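Local coordinates for leucine rich repeat and phosphatase domain containing protein (PDB 3EMU) that has the fold of a dual-specificity phosphatase, though whether it hydrolyses phosphate esters is uncertain, at residues 104-109 against 115-120. Numbering follows the deposited sequence.
Sequences IVIAFL and LSFINA
Ile106, Leu109 and Ala120 form a buried contact, made mainly by apolar side chains, between two consecutive helices, 100-112 and 117-127, where the chain turns from one to the next. No hydrogen bond crosses it. The Ala120 methyl touches both of the other two. Ala120 CB lies 3.8 Å from Ile106 CG2 and 4.4 Å from Leu109 CB. With only a methyl group here, the backbones come close, and the CA atoms of Ile106 and Ala120 are 5.5 Å apart. The Ala120 methyl also rests near the Ile106 carbonyl oxygen. The two branches of Ile106 do different work. Ile106 CG2 stands anti to the backbone N and serves both Ala120 and Phe117, meeting Phe117 CD1 at 4.1 Å. It approaches that ring obliquely. CG1 runs by the Ala120 carbonyl oxygen. The Phe117 side chain leaves its backbone with CG anti to N (chi1 158°), and the ring reaches Ile106 as well as Ile138 and Leu141 of helix 135-151.

Both helices belong to the dual-specificity phosphatase catalytic domain, an alpha/beta fold. Helix 100-112 follows strand 89-94 of the mixed sheet, and helix 117-127 packs back against helix 100-112. Val124, one turn further along, extends the contact to Val105, Ile106 and Leu109.

Leu115 closes the end of the contact at the turn and is partly exposed. Leu115 CD1 is 4.4 Å from Leu109 CB, while Leu115 CG lies 4.0 Å from Leu109 O. Ser116 next to it is the N-cap of helix 117-127. Ser116 OG accepts a weak bond from Asn119 N at 3.3 Å (N-H...O angle 155°). The amide of Phe117, in the first turn, is bound by the Glu145 carboxylate of helix 135-151.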
loop_
_atom_site.group_PDB
_atom_site.type_symbol
_atom_site.label_atom_id
_atom_site.label_comp_id
_atom_site.label_asym_id
_atom_site.label_seq_id
_atom_site.Cartn_x
_atom_site.Cartn_y
_atom_site.Cartn_z
ATOM N N ILE A 104 -0.844 4.154 0.249
ATOM C CA ILE A 104 -1.859 3.111 0.310
ATOM C C ILE A 104 -1.647 2.163 1.487
ATOM O O ILE A 104 -2.621 1.760 2.143
ATOM C CB ILE A 104 -1.979 2.303 -1.043
ATOM C CG1 ILE A 104 -2.607 3.156 -2.128
ATOM C CG2 ILE A 104 -2.818 0.996 -0.893
ATOM C CD1 ILE A 104 -4.030 3.606 -1.816
ATOM N N VAL A 105 -0.401 1.750 1.713
ATOM C CA VAL A 105 -0.091 0.831 2.805
ATOM C C VAL A 105 -0.414 1.477 4.167
ATOM O O VAL A 105 -0.932 0.821 5.081
ATOM C CB VAL A 105 1.390 0.298 2.737
ATOM C CG1 VAL A 105 1.814 -0.393 4.019
ATOM C CG2 VAL A 105 1.582 -0.683 1.539
ATOM N N ILE A 106 -0.108 2.765 4.289
ATOM C CA ILE A 106 -0.491 3.514 5.449
ATOM C C ILE A 106 -2.039 3.515 5.687
ATOM O O ILE A 106 -2.462 3.196 6.792
ATOM C CB ILE A 106 0.073 4.926 5.416
ATOM C CG1 ILE A 106 1.612 4.873 5.540
ATOM C CG2 ILE A 106 -0.559 5.789 6.546
ATOM C CD1 ILE A 106 2.321 6.238 5.398
ATOM N N ALA A 107 -2.836 3.897 4.677
ATOM C CA ALA A 107 -4.284 3.860 4.760
ATOM C C ALA A 107 -4.777 2.491 5.260
ATOM O O ALA A 107 -5.634 2.398 6.179
ATOM C CB ALA A 107 -4.901 4.193 3.427
ATOM N N PHE A 108 -4.228 1.425 4.666
ATOM C CA PHE A 108 -4.563 0.086 5.069
ATOM C C PHE A 108 -4.330 -0.218 6.563
ATOM O O PHE A 108 -5.198 -0.790 7.226
ATOM C CB PHE A 108 -3.844 -0.956 4.217
ATOM C CG PHE A 108 -4.062 -2.352 4.708
ATOM C CD1 PHE A 108 -5.312 -3.004 4.495
ATOM C CD2 PHE A 108 -3.074 -3.011 5.437
ATOM C CE1 PHE A 108 -5.564 -4.284 4.990
ATOM C CE2 PHE A 108 -3.318 -4.291 5.932
ATOM C CZ PHE A 108 -4.573 -4.925 5.712
ATOM N N LEU A 109 -3.153 0.108 7.086
ATOM C CA LEU A 109 -2.826 -0.149 8.485
ATOM C C LEU A 109 -3.610 0.769 9.442
ATOM O O LEU A 109 -3.939 0.358 10.557
ATOM C CB LEU A 109 -1.346 0.090 8.715
ATOM C CG LEU A 109 -0.280 -0.774 8.017
ATOM C CD1 LEU A 109 1.120 -0.156 8.318
ATOM C CD2 LEU A 109 -0.315 -2.230 8.462
ATOM N N LEU A 115 -4.524 2.492 13.630
ATOM C CA LEU A 115 -3.453 3.406 13.920
ATOM C C LEU A 115 -3.882 4.780 13.476
ATOM O O LEU A 115 -4.635 4.960 12.500
ATOM C CB LEU A 115 -2.147 2.964 13.227
ATOM C CG LEU A 115 -1.683 1.552 13.577
ATOM C CD1 LEU A 115 -0.398 1.204 12.841
ATOM C CD2 LEU A 115 -1.464 1.406 15.105
ATOM N N SER A 116 -3.426 5.781 14.201
ATOM C CA SER A 116 -3.539 7.118 13.690
ATOM C C SER A 116 -2.685 7.225 12.398
ATOM O O SER A 116 -1.855 6.347 12.114
ATOM C CB SER A 116 -3.056 8.111 14.744
ATOM O OG SER A 116 -1.729 7.802 15.084
ATOM N N PHE A 117 -2.906 8.295 11.645
ATOM C CA PHE A 117 -2.067 8.564 10.510
ATOM C C PHE A 117 -0.563 8.517 10.875
ATOM O O PHE A 117 0.202 7.756 10.274
ATOM C CB PHE A 117 -2.423 9.877 9.770
ATOM C CG PHE A 117 -1.259 10.394 8.973
ATOM C CD1 PHE A 117 -0.864 9.724 7.805
ATOM C CD2 PHE A 117 -0.481 11.462 9.456
ATOM C CE1 PHE A 117 0.273 10.131 7.094
ATOM C CE2 PHE A 117 0.649 11.871 8.770
ATOM C CZ PHE A 117 1.040 11.204 7.583
ATOM N N ILE A 118 -0.162 9.283 11.892
ATOM C CA ILE A 118 1.264 9.465 12.253
ATOM C C ILE A 118 1.901 8.169 12.706
ATOM O O ILE A 118 3.052 7.865 12.368
ATOM C CB ILE A 118 1.466 10.603 13.336
ATOM C CG1 ILE A 118 2.963 10.962 13.527
ATOM C CG2 ILE A 118 0.886 10.205 14.704
ATOM C CD1 ILE A 118 3.812 11.139 12.203
ATOM N N ASN A 119 1.154 7.383 13.466
ATOM C CA ASN A 119 1.674 6.128 13.972
ATOM C C ASN A 119 1.795 5.065 12.871
ATOM O O ASN A 119 2.689 4.201 12.909
ATOM C CB ASN A 119 0.776 5.601 15.090
ATOM C CG ASN A 119 1.058 6.245 16.495
ATOM O OD1 ASN A 119 0.216 6.114 17.407
ATOM N ND2 ASN A 119 2.232 6.863 16.686
ATOM N N ALA A 120 0.848 5.086 11.930
ATOM C CA ALA A 120 0.881 4.187 10.746
ATOM C C ALA A 120 2.047 4.653 9.811
ATOM O O ALA A 120 2.791 3.836 9.264
ATOM C CB ALA A 120 -0.475 4.198 10.004
#